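Local coordinates for protein VMB-1 (Vibrio alginolyticus, PDB 6JV4) that probably hydrolyses the beta-lactam ring of antibiotics to a substituted beta-amino acid, as a subclass B1 metallo-beta-lactamase with two zinc ions in its active site, at residues A[63-66]-A[67-71]; A[127-130]-A[131-134]; A[88-91]-A[92-95]; A[104-107]-A[108-111]; A[174-177]-A[178-181]. All coordinates share one frame; numbering follows the deposited sequence.

Interaction 1 (A[63-66]-A[67-71]); sequences QLIE and WIEAK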
loop_
_atom_site.group_PDB
_atom_site.type_symbol
_atom_site.label_atom_id
_atom_site.label_comp_id
_atom_site.label_asym_id
_atom_site.label_seq_id
_atom_site.Cartn_x
_atom_site.Cartn_y
_atom_site.Cartn_z
ATOM N N GLN A 63 5.018 -11.512 13.016
ATOM C CA GLN A 63 3.734 -12.132 13.441
ATOM C C GLN A 63 2.891 -12.466 12.201
ATOM O O GLN A 63 2.241 -13.550 12.163
ATOM C CB GLN A 63 2.973 -11.219 14.384
ATOM C CG GLN A 63 3.664 -11.068 15.741
ATOM C CD GLN A 63 3.197 -9.814 16.442
ATOM O OE1 GLN A 63 2.274 -9.141 16.001
ATOM N NE2 GLN A 63 3.814 -9.483 17.580
ATOM N N LEU A 64 2.926 -11.584 11.196
ATOM C CA LEU A 64 2.137 -11.821 9.963
ATOM C C LEU A 64 2.701 -13.054 9.241
ATOM O O LEU A 64 1.890 -13.884 8.768
ATOM C CB LEU A 64 2.191 -10.589 9.060
ATOM C CG LEU A 64 1.339 -10.704 7.794
ATOM C CD1 LEU A 64 -0.109 -11.031 8.123
ATOM C CD2 LEU A 64 1.441 -9.429 6.959
ATOM N N ILE A 65 4.013 -13.167 9.128
ATOM C CA ILE A 65 4.657 -14.351 8.475
ATOM C C ILE A 65 4.264 -15.617 9.247
ATOM O O ILE A 65 3.871 -16.631 8.603
ATOM C CB ILE A 65 6.169 -14.150 8.388
ATOM C CG1 ILE A 65 6.503 -13.094 7.329
ATOM C CG2 ILE A 65 6.922 -15.455 8.121
ATOM C CD1 ILE A 65 7.884 -12.561 7.461
ATOM N N GLU A 66 4.270 -15.570 10.574
ATOM C CA GLU A 66 3.870 -16.752 11.406
ATOM C C GLU A 66 2.424 -17.121 11.081
ATOM O O GLU A 66 2.117 -18.327 10.918
ATOM C CB GLU A 66 4.037 -16.475 12.909
ATOM C CG GLU A 66 5.479 -16.436 13.361
ATOM C CD GLU A 66 5.773 -15.677 14.657
ATOM O OE1 GLU A 66 6.978 -15.324 14.874
ATOM O OE2 GLU A 66 4.812 -15.426 15.456
ATOM N N TRP A 67 1.521 -16.147 11.019
ATOM C CA TRP A 67 0.083 -16.401 10.761
ATOM C C TRP A 67 -0.102 -17.017 9.388
ATOM O O TRP A 67 -0.868 -18.005 9.287
ATOM C CB TRP A 67 -0.731 -15.123 10.878
ATOM C CG TRP A 67 -2.177 -15.278 10.551
ATOM C CD1 TRP A 67 -3.182 -15.633 11.401
ATOM C CD2 TRP A 67 -2.804 -14.971 9.293
ATOM N NE1 TRP A 67 -4.391 -15.581 10.753
ATOM C CE2 TRP A 67 -4.187 -15.196 9.456
ATOM C CE3 TRP A 67 -2.325 -14.579 8.044
ATOM C CZ2 TRP A 67 -5.103 -15.003 8.421
ATOM C CZ3 TRP A 67 -3.229 -14.405 7.015
ATOM C CH2 TRP A 67 -4.594 -14.629 7.199
ATOM N N ILE A 68 0.575 -16.469 8.376
ATOM C CA ILE A 68 0.490 -17.010 6.987
ATOM C C ILE A 68 0.934 -18.478 6.995
ATOM O O ILE A 68 0.201 -19.322 6.456
ATOM C CB ILE A 68 1.304 -16.152 6.004
ATOM C CG1 ILE A 68 0.651 -14.773 5.842
ATOM C CG2 ILE A 68 1.449 -16.857 4.659
ATOM C CD1 ILE A 68 1.499 -13.818 5.052
ATOM N N GLU A 69 2.110 -18.754 7.547
ATOM C CA GLU A 69 2.684 -20.118 7.526
ATOM C C GLU A 69 1.795 -21.065 8.348
ATOM O O GLU A 69 1.640 -22.218 7.895
ATOM C CB GLU A 69 4.141 -20.045 7.968
ATOM C CG GLU A 69 5.003 -19.311 6.955
ATOM C CD GLU A 69 6.504 -19.277 7.212
ATOM O OE1 GLU A 69 6.921 -19.557 8.340
ATOM O OE2 GLU A 69 7.255 -18.916 6.280
ATOM N N ALA A 70 1.208 -20.621 9.460
ATOM C CA ALA A 70 0.319 -21.453 10.313
ATOM C C ALA A 70 -0.971 -21.796 9.561
ATOM O O ALA A 70 -1.669 -22.731 9.995
ATOM C CB ALA A 70 0.013 -20.801 11.638
ATOM N N LYS A 71 -1.309 -21.094 8.480
ATOM C CA LYS A 71 -2.489 -21.434 7.640
ATOM C C LYS A 71 -2.098 -22.449 6.562
ATOM O O LYS A 71 -2.948 -22.776 5.738
ATOM C CB LYS A 71 -3.106 -20.173 7.035
ATOM C CG LYS A 71 -3.938 -19.363 8.003
ATOM C CD LYS A 71 -4.428 -18.041 7.451
ATOM C CE LYS A 71 -5.268 -18.142 6.191
ATOM N NZ LYS A 71 -6.593 -18.755 6.456
#
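W67 follows Q63 by one helical turn, and its N donates to Q63 O at 2.9 Å. Its indole carbon CE3 meets L64 CD1 at 4.2 Å, with the methyl coming in obliquely to the ring. CG of W67 is trans to its own backbone N (chi1 176°), which puts the indole on the carbonyl side of its own backbone, where CE3 comes beside L64 CD1. K71 CD lies over one face of the ring, near its rim, and Y22 meets the indole edge-to-face. I68 comes next. Its N bonds to L64 O at 2.9 Å, and its CD1 packs on L64 CG at 4.2 Å. This is the helix that links strands 48-52 and 74-79 in a beta-alpha-beta unit. Its inner side, with L64, I65 and I68, packs on M51 and A49 of strand 48-52. E69 N reaches I65 O at 3.0 Å. The E69 side chain runs beside I65, pointing the same way, and its OE2 lies 3.9 Å from I65 CG2. That is an apolar flank for an exposed carboxylate. A70 N bonds to E66 O at 2.9 Å. K71 N bonds to I68 O at 3.1 Å, with a weak bond to W67 O.

Interaction 2 (A[127-130]-A[131-134]); sequences TFEF and IDGV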
loop_
_atom_site.group_PDB
_atom_site.type_symbol
_atom_site.label_atom_id
_atom_site.label_comp_id
_atom_site.label_asym_id
_atom_site.label_seq_id
_atom_site.Cartn_x
_atom_site.Cartn_y
_atom_site.Cartn_z
ATOM N N THR A 127 2.597 -0.453 -15.647
ATOM C CA THR A 127 1.638 -1.507 -15.268
ATOM C C THR A 127 2.450 -2.778 -15.106
ATOM O O THR A 127 3.469 -2.946 -15.813
ATOM C CB THR A 127 0.512 -1.660 -16.293
ATOM O OG1 THR A 127 1.109 -2.027 -17.543
ATOM C CG2 THR A 127 -0.288 -0.401 -16.449
ATOM N N PHE A 128 2.100 -3.606 -14.151
ATOM C CA PHE A 128 2.898 -4.808 -13.823
ATOM C C PHE A 128 1.964 -5.839 -13.196
ATOM O O PHE A 128 1.214 -5.533 -12.235
ATOM C CB PHE A 128 4.079 -4.464 -12.905
ATOM C CG PHE A 128 4.901 -5.656 -12.494
ATOM C CD1 PHE A 128 5.865 -6.159 -13.357
ATOM C CD2 PHE A 128 4.750 -6.284 -11.272
ATOM C CE1 PHE A 128 6.634 -7.267 -13.012
ATOM C CE2 PHE A 128 5.555 -7.365 -10.912
ATOM C CZ PHE A 128 6.452 -7.892 -11.811
ATOM N N GLU A 129 2.026 -7.070 -13.710
ATOM C CA GLU A 129 1.272 -8.191 -13.127
ATOM C C GLU A 129 2.047 -8.738 -11.946
ATOM O O GLU A 129 3.032 -9.484 -12.122
ATOM C CB GLU A 129 0.981 -9.268 -14.183
ATOM C CG GLU A 129 -0.155 -8.909 -15.096
ATOM C CD GLU A 129 -1.515 -8.871 -14.406
ATOM O OE1 GLU A 129 -2.155 -9.968 -14.172
ATOM O OE2 GLU A 129 -1.935 -7.749 -14.108
ATOM N N PHE A 130 1.705 -8.293 -10.746
ATOM C CA PHE A 130 2.396 -8.744 -9.516
ATOM C C PHE A 130 2.023 -10.212 -9.201
ATOM O O PHE A 130 2.878 -11.004 -8.767
ATOM C CB PHE A 130 2.064 -7.770 -8.389
ATOM C CG PHE A 130 2.479 -8.265 -7.037
ATOM C CD1 PHE A 130 3.818 -8.550 -6.782
ATOM C CD2 PHE A 130 1.578 -8.297 -5.984
ATOM C CE1 PHE A 130 4.207 -8.997 -5.529
ATOM C CE2 PHE A 130 1.976 -8.721 -4.733
ATOM C CZ PHE A 130 3.293 -9.058 -4.497
ATOM N N ILE A 131 0.757 -10.563 -9.351
ATOM C CA ILE A 131 0.270 -11.960 -9.246
ATOM C C ILE A 131 -0.565 -12.196 -10.501
ATOM O O ILE A 131 -1.592 -11.536 -10.689
ATOM C CB ILE A 131 -0.543 -12.237 -7.963
ATOM C CG1 ILE A 131 0.116 -11.668 -6.699
ATOM C CG2 ILE A 131 -0.826 -13.740 -7.841
ATOM C CD1 ILE A 131 -0.781 -11.632 -5.466
ATOM N N ASP A 132 -0.144 -13.131 -11.343
ATOM C CA ASP A 132 -0.793 -13.359 -12.664
ATOM C C ASP A 132 -2.298 -13.591 -12.491
ATOM O O ASP A 132 -2.677 -14.551 -11.822
ATOM C CB ASP A 132 -0.111 -14.516 -13.404
ATOM C CG ASP A 132 1.267 -14.144 -13.937
ATOM O OD1 ASP A 132 1.542 -12.918 -14.118
ATOM O OD2 ASP A 132 2.068 -15.071 -14.192
ATOM N N GLY A 133 -3.112 -12.698 -13.063
ATOM C CA GLY A 133 -4.587 -12.769 -13.069
ATOM C C GLY A 133 -5.219 -12.324 -11.755
ATOM O O GLY A 133 -6.462 -12.477 -11.610
ATOM N N VAL A 134 -4.415 -11.889 -10.781
ATOM C CA VAL A 134 -4.905 -11.704 -9.381
ATOM C C VAL A 134 -4.596 -10.284 -8.892
ATOM O O VAL A 134 -5.390 -9.765 -8.124
ATOM C CB VAL A 134 -4.285 -12.751 -8.444
ATOM C CG1 VAL A 134 -4.680 -12.575 -6.986
ATOM C CG2 VAL A 134 -4.692 -14.136 -8.930
#
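F130 lays its ring beside I131, and the two side chains point the same way. I131 CG1 sits off-centre over the ring, 4.2 Å from the centroid of F130, in a CH-pi contact. The ring carbon nearest to it is F130 CD2, 3.7 Å from I131 CG1. With CG of F130 trans to its backbone N (chi1 169°), the ring lies on the carbonyl side, where the next residue begins. Both residues are buried. F130 packs on S77 and V79 of strand 74-79, and I131 on V43 and N45 of strand 36-45. F130 and I131 both face A135, a classic beta bulge. The bulge lies where the chain turns a corner at F130, before strand 135-138 pairs antiparallel with strand 127-129. E129, which is exposed, reaches across to G133. Its chain bends at chi2 (-68°), and OE1 accepts from G133 N at 3.1 Å. The N-H points well at the oxygen (164°) and arrives nearly in line with its C-O bond. E129 OE2 bonds to S136 OG, so both carboxylate oxygens are held. D132 OD1 lies 3.7 Å from E129 CB. V134 N bonds to I131 O at 2.8 Å.

Interaction 3 (A[88-91]-A[92-95]); sequences SGDI and PLLN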
loop_
_atom_site.group_PDB
_atom_site.type_symbol
_atom_site.label_atom_id
_atom_site.label_comp_id
_atom_site.label_asym_id
_atom_site.label_seq_id
_atom_site.Cartn_x
_atom_site.Cartn_y
_atom_site.Cartn_z
ATOM N N SER A 88 7.251 0.150 3.290
ATOM C CA SER A 88 8.459 -0.577 2.833
ATOM C C SER A 88 9.365 -0.950 4.012
ATOM O O SER A 88 10.476 -1.419 3.775
ATOM C CB SER A 88 9.219 0.237 1.822
ATOM O OG SER A 88 9.803 1.319 2.484
ATOM N N GLY A 89 8.904 -0.742 5.249
ATOM C CA GLY A 89 9.787 -0.821 6.426
ATOM C C GLY A 89 10.491 -2.154 6.587
ATOM O O GLY A 89 11.635 -2.165 7.080
ATOM N N ASP A 90 9.903 -3.256 6.156
ATOM C CA ASP A 90 10.526 -4.582 6.412
ATOM C C ASP A 90 11.094 -5.219 5.148
ATOM O O ASP A 90 11.311 -6.446 5.152
ATOM C CB ASP A 90 9.591 -5.446 7.255
ATOM C CG ASP A 90 9.719 -5.118 8.726
ATOM O OD1 ASP A 90 10.886 -5.077 9.230
ATOM O OD2 ASP A 90 8.676 -4.940 9.369
ATOM N N ILE A 91 11.510 -4.442 4.147
ATOM C CA ILE A 91 12.275 -5.021 3.011
ATOM C C ILE A 91 13.486 -5.819 3.522
ATOM O O ILE A 91 13.735 -6.925 3.014
ATOM C CB ILE A 91 12.625 -3.919 2.012
ATOM C CG1 ILE A 91 11.390 -3.521 1.188
ATOM C CG2 ILE A 91 13.756 -4.332 1.119
ATOM C CD1 ILE A 91 11.698 -2.427 0.218
ATOM N N PRO A 92 14.320 -5.302 4.469
ATOM C CA PRO A 92 15.503 -6.037 4.886
ATOM C C PRO A 92 15.137 -7.410 5.442
ATOM O O PRO A 92 15.778 -8.397 5.046
ATOM C CB PRO A 92 16.152 -5.111 5.925
ATOM C CG PRO A 92 15.696 -3.725 5.496
ATOM C CD PRO A 92 14.268 -3.952 5.052
ATOM N N LEU A 93 14.143 -7.479 6.326
ATOM C CA LEU A 93 13.685 -8.759 6.904
ATOM C C LEU A 93 13.256 -9.686 5.775
ATOM O O LEU A 93 13.640 -10.870 5.807
ATOM C CB LEU A 93 12.539 -8.537 7.889
ATOM C CG LEU A 93 11.920 -9.816 8.427
ATOM C CD1 LEU A 93 12.956 -10.612 9.255
ATOM C CD2 LEU A 93 10.684 -9.526 9.230
ATOM N N LEU A 94 12.424 -9.207 4.833
ATOM C CA LEU A 94 11.923 -10.133 3.788
ATOM C C LEU A 94 13.090 -10.595 2.918
ATOM O O LEU A 94 13.145 -11.813 2.569
ATOM C CB LEU A 94 10.843 -9.438 2.955
ATOM C CG LEU A 94 9.583 -9.029 3.704
ATOM C CD1 LEU A 94 8.595 -8.331 2.776
ATOM C CD2 LEU A 94 8.892 -10.178 4.376
ATOM N N ASN A 95 14.015 -9.705 2.607
ATOM C CA ASN A 95 15.179 -10.054 1.753
ATOM C C ASN A 95 16.023 -11.105 2.504
ATOM O O ASN A 95 16.429 -12.104 1.866
ATOM C CB ASN A 95 15.959 -8.811 1.355
ATOM C CG ASN A 95 15.312 -8.010 0.232
ATOM O OD1 ASN A 95 14.306 -8.438 -0.373
ATOM N ND2 ASN A 95 15.852 -6.814 0.015
HETATM O O HOH W 1 13.408 -5.233 8.263
#
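N95 N donates to I91 O at 2.8 Å, and L94 N donates to D90 O at 3.0 Å. Both N-H groups arrive nearly head-on to the carbonyl. They are the first i to i+4 bonds of helix 91-96. D90 holds the N-cap position, but its side chain makes no direct capping bond. A water stands in. It donates to D90 OD1 at 2.7 Å and accepts from L93 N at 3.1 Å, so the carboxylate reaches the helix start indirectly. The D90 oxygens are also tied to helix 58-70: OD1 bonds to T58 OG1 and OD2 to T61 OG1. These bonds fix the rotation of the buried carboxylate, and the N-terminal end of the helix would probably favour its negative charge. Further out, N95 runs beside I91 and points the same way. Its ND2 lies 3.4 Å from I91 CG2. I91 turns that methyl to the carbonyl side by placing it trans to its own N, with CG1 beside the N (chi1 -75°). The amide end of N95 is held by T101 and E117. P92 fits tightly after I91, with P92 CD 3.5 Å from I91 CB. L93 runs beside D90, with L93 CB 4.1 Å from D90 OD1, and L94 reaches I65 of helix 58-70. I91 N is bonded to S88 O. The whole is a type I turn, S88 to I91, running into a helix N-terminus, where a water bridges the N-cap residue and L93 N, just after the zinc-binding segment that carries H82, H84 and D86.

Interaction 4 (A[104-107]-A[108-111]); sequences TSLT and NKLL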
loop_
_atom_site.group_PDB
_atom_site.type_symbol
_atom_site.label_atom_id
_atom_site.label_comp_id
_atom_site.label_asym_id
_atom_site.label_seq_id
_atom_site.Cartn_x
_atom_site.Cartn_y
_atom_site.Cartn_z
ATOM N N THR A 104 9.002 -0.360 -7.600
ATOM C CA THR A 104 9.323 0.291 -8.870
ATOM C C THR A 104 10.738 0.870 -8.821
ATOM O O THR A 104 11.338 1.064 -7.737
ATOM C CB THR A 104 8.343 1.389 -9.283
ATOM O OG1 THR A 104 8.595 2.506 -8.422
ATOM C CG2 THR A 104 6.893 0.969 -9.219
ATOM N N SER A 105 11.243 1.168 -10.015
ATOM C CA SER A 105 12.526 1.887 -10.209
ATOM C C SER A 105 12.522 3.204 -9.434
ATOM O O SER A 105 13.596 3.621 -8.930
ATOM C CB SER A 105 12.802 2.095 -11.694
ATOM O OG SER A 105 11.764 2.810 -12.345
ATOM N N LEU A 106 11.406 3.907 -9.405
ATOM C CA LEU A 106 11.324 5.168 -8.647
ATOM C C LEU A 106 11.375 4.878 -7.148
ATOM O O LEU A 106 12.047 5.657 -6.401
ATOM C CB LEU A 106 10.036 5.931 -8.977
ATOM C CG LEU A 106 9.902 6.564 -10.356
ATOM C CD1 LEU A 106 8.529 7.207 -10.509
ATOM C CD2 LEU A 106 11.031 7.590 -10.567
ATOM N N THR A 107 10.664 3.875 -6.661
ATOM C CA THR A 107 10.725 3.568 -5.223
ATOM C C THR A 107 12.197 3.248 -4.858
ATOM O O THR A 107 12.705 3.705 -3.805
ATOM C CB THR A 107 9.736 2.464 -4.844
ATOM O OG1 THR A 107 8.416 2.951 -5.092
ATOM C CG2 THR A 107 9.932 2.028 -3.415
ATOM N N ASN A 108 12.862 2.406 -5.654
ATOM C CA ASN A 108 14.235 1.963 -5.316
ATOM C C ASN A 108 15.193 3.155 -5.393
ATOM O O ASN A 108 16.081 3.258 -4.521
ATOM C CB ASN A 108 14.691 0.802 -6.188
ATOM C CG ASN A 108 14.076 -0.505 -5.724
ATOM O OD1 ASN A 108 13.808 -0.717 -4.527
ATOM N ND2 ASN A 108 13.853 -1.396 -6.689
ATOM N N LYS A 109 14.966 4.092 -6.319
ATOM C CA LYS A 109 15.728 5.371 -6.351
ATOM C C LYS A 109 15.634 6.029 -4.972
ATOM O O LYS A 109 16.698 6.490 -4.439
ATOM C CB LYS A 109 15.243 6.310 -7.447
ATOM C CG LYS A 109 15.891 7.698 -7.392
ATOM C CD LYS A 109 15.389 8.626 -8.420
ATOM C CE LYS A 109 14.005 9.184 -8.137
ATOM N NZ LYS A 109 13.574 10.107 -9.215
ATOM N N LEU A 110 14.427 6.143 -4.440
ATOM C CA LEU A 110 14.194 6.904 -3.187
ATOM C C LEU A 110 14.651 6.101 -1.970
ATOM O O LEU A 110 15.207 6.729 -1.036
ATOM C CB LEU A 110 12.738 7.341 -3.124
ATOM C CG LEU A 110 12.380 8.319 -4.238
ATOM C CD1 LEU A 110 10.904 8.658 -4.255
ATOM C CD2 LEU A 110 13.192 9.586 -4.102
ATOM N N LEU A 111 14.562 4.774 -2.007
ATOM C CA LEU A 111 15.149 3.986 -0.899
ATOM C C LEU A 111 16.665 4.198 -0.932
ATOM O O LEU A 111 17.267 4.446 0.157
ATOM C CB LEU A 111 14.774 2.517 -1.067
ATOM C CG LEU A 111 13.311 2.177 -0.811
ATOM C CD1 LEU A 111 13.032 0.763 -1.317
ATOM C CD2 LEU A 111 12.929 2.294 0.647
#
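L110 N and L106 O form one of four i to i+4 backbone bonds, at 3.1 Å. The others are N108 N to T104 O, K109 N to S105 O, and L111 N to T107 O. The last is the shortest, at 2.8 Å. One side-chain bond starts the helix. T104 OG1 accepts from T107 N at 3.0 Å, and the bond is nearly straight (168°). Side-chain contacts come at two spacings: T107 with L111 four residues on, and L106 with K109 three on. T107 CG2 meets L111 CD1 at 4.0 Å, the two side chains lying side by side. T107 places CG2 trans to its backbone N, with OG1 beside that N (chi1 -64°). The methyl therefore faces along the helix, while OG1 bonds to D147. K109 runs alongside L106, and its NZ lies 3.8 Å from L106 CD2. The K109 chain is extended as far as a bend at chi3 (75°), and its ammonium forms a salt bridge with E146. N108 ND2 bonds to E122 and S119. The arrangement is an N-capped helix, with T104 as the N-cap, in the beta-alpha-beta unit of strands 100-104 and 121-123. T107 sits close to the zinc ligand H82.

Interaction 5 (A[174-177]-A[178-181]); sequences GYTG and DANI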
loop_
_atom_site.group_PDB
_atom_site.type_symbol
_atom_site.label_atom_id
_atom_site.label_comp_id
_atom_site.label_asym_id
_atom_site.label_seq_id
_atom_site.Cartn_x
_atom_site.Cartn_y
_atom_site.Cartn_z
ATOM N N GLY A 174 -2.397 14.847 5.272
ATOM C CA GLY A 174 -1.366 14.250 6.119
ATOM C C GLY A 174 0.008 14.731 5.714
ATOM O O GLY A 174 0.167 15.913 5.374
ATOM N N TYR A 175 0.995 13.840 5.809
ATOM C CA TYR A 175 2.399 14.265 5.641
ATOM C C TYR A 175 2.657 14.607 4.174
ATOM O O TYR A 175 2.549 13.718 3.296
ATOM C CB TYR A 175 3.368 13.184 6.089
ATOM C CG TYR A 175 4.793 13.567 5.836
ATOM C CD1 TYR A 175 5.347 14.642 6.494
ATOM C CD2 TYR A 175 5.565 12.904 4.902
ATOM C CE1 TYR A 175 6.674 14.970 6.300
ATOM C CE2 TYR A 175 6.884 13.228 4.677
ATOM C CZ TYR A 175 7.456 14.256 5.398
ATOM O OH TYR A 175 8.744 14.631 5.162
ATOM N N THR A 176 3.043 15.851 3.904
ATOM C CA THR A 176 3.247 16.308 2.511
ATOM C C THR A 176 4.687 16.671 2.239
ATOM O O THR A 176 4.945 17.178 1.128
ATOM C CB THR A 176 2.312 17.467 2.141
ATOM O OG1 THR A 176 2.569 18.534 3.046
ATOM C CG2 THR A 176 0.857 17.065 2.172
ATOM N N GLY A 177 5.617 16.309 3.141
ATOM C CA GLY A 177 7.040 16.645 2.940
ATOM C C GLY A 177 7.579 16.122 1.646
ATOM O O GLY A 177 8.512 16.714 1.096
ATOM N N ASP A 178 7.102 14.951 1.187
ATOM C CA ASP A 178 7.599 14.294 -0.028
ATOM C C ASP A 178 6.514 14.280 -1.104
ATOM O O ASP A 178 6.733 13.645 -2.166
ATOM C CB ASP A 178 8.048 12.858 0.281
ATOM C CG ASP A 178 9.259 12.825 1.209
ATOM O OD1 ASP A 178 10.168 13.640 0.944
ATOM O OD2 ASP A 178 9.283 11.983 2.111
ATOM N N ALA A 179 5.440 15.043 -0.908
ATOM C CA ALA A 179 4.277 15.024 -1.833
ATOM C C ALA A 179 4.446 15.986 -3.023
ATOM O O ALA A 179 5.287 16.936 -2.991
ATOM C CB ALA A 179 3.040 15.355 -1.048
ATOM N N ASN A 180 3.699 15.724 -4.086
ATOM C CA ASN A 180 3.544 16.576 -5.272
ATOM C C ASN A 180 2.075 16.986 -5.287
ATOM O O ASN A 180 1.255 16.263 -5.928
ATOM C CB ASN A 180 3.974 15.885 -6.543
ATOM C CG ASN A 180 4.073 16.853 -7.682
ATOM O OD1 ASN A 180 3.293 17.809 -7.753
ATOM N ND2 ASN A 180 4.983 16.552 -8.600
ATOM N N ILE A 181 1.753 18.035 -4.538
ATOM C CA ILE A 181 0.330 18.434 -4.374
ATOM C C ILE A 181 -0.261 18.835 -5.734
ATOM O O ILE A 181 -1.470 18.519 -5.955
ATOM C CB ILE A 181 0.160 19.490 -3.271
ATOM C CG1 ILE A 181 0.446 18.843 -1.916
ATOM C CG2 ILE A 181 -1.232 20.086 -3.303
ATOM C CD1 ILE A 181 0.626 19.829 -0.768
HETATM O O HOH W 2 4.769 12.969 1.563
HETATM O O HOH W 3 7.441 17.866 -1.719
#
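Y175 has CG trans to its backbone N (chi1 176°), and D178 has CG beside its own N (chi1 -66°). These torsions bring the D178 carboxylate to the edge of the Y175 ring. D178 OD2 lies near the ring plane, 3.7 Å from Y175 CE2, and the two planes stand nearly perpendicular (84°). G177 N sits over the centre of one ring face, 3.4 Å above the plane. OD2 also bonds to NE2 of H84, a zinc ligand, a second-shell contact that probably helps orient this histidine. The backbone here forms a type I beta turn from T176 to A179, in the loop between strand 158-162 and helix 184-194, beside the zinc site. A179 N closes the turn on T176 O at 3.0 Å, from above the carbonyl plane. Two waters bridge the backbone here. One donates to Y175 O at 2.9 Å and accepts from D178 N. Another donates to G177 O and, at 2.7 Å, to A179 O. The apolar side is small: T176 CB meets A179 CB at 3.9 Å, and T176 CG2 meets I181 CD1 at 4.0 Å. Y175 packs on W33, and its N bonds to a citrate, probably from the crystallisation liquor.

Overall arrangement
Interaction 4 is the most buried and interaction 5 is a surface contact; the other three are partly buried. Interactions 1, 3 and 4 share helical i to i+4 bonding and form a chain of packing: I65 CD1 meets L94 CD2 at 4.0 Å, and I91 CD1 meets L111 CD1 at 3.8 Å. Interactions 2 and 5 touch none of the others. Interaction 2 is a bulged corner at the edge of the five-stranded sheet, where a carboxylate takes a backbone N-H. Capping is direct in interaction 4 but goes through water in interaction 3. Interaction 5 relies on a turn, waters and a carboxylate near the zinc ligands. Interactions 1 and 2 are away from the zinc site.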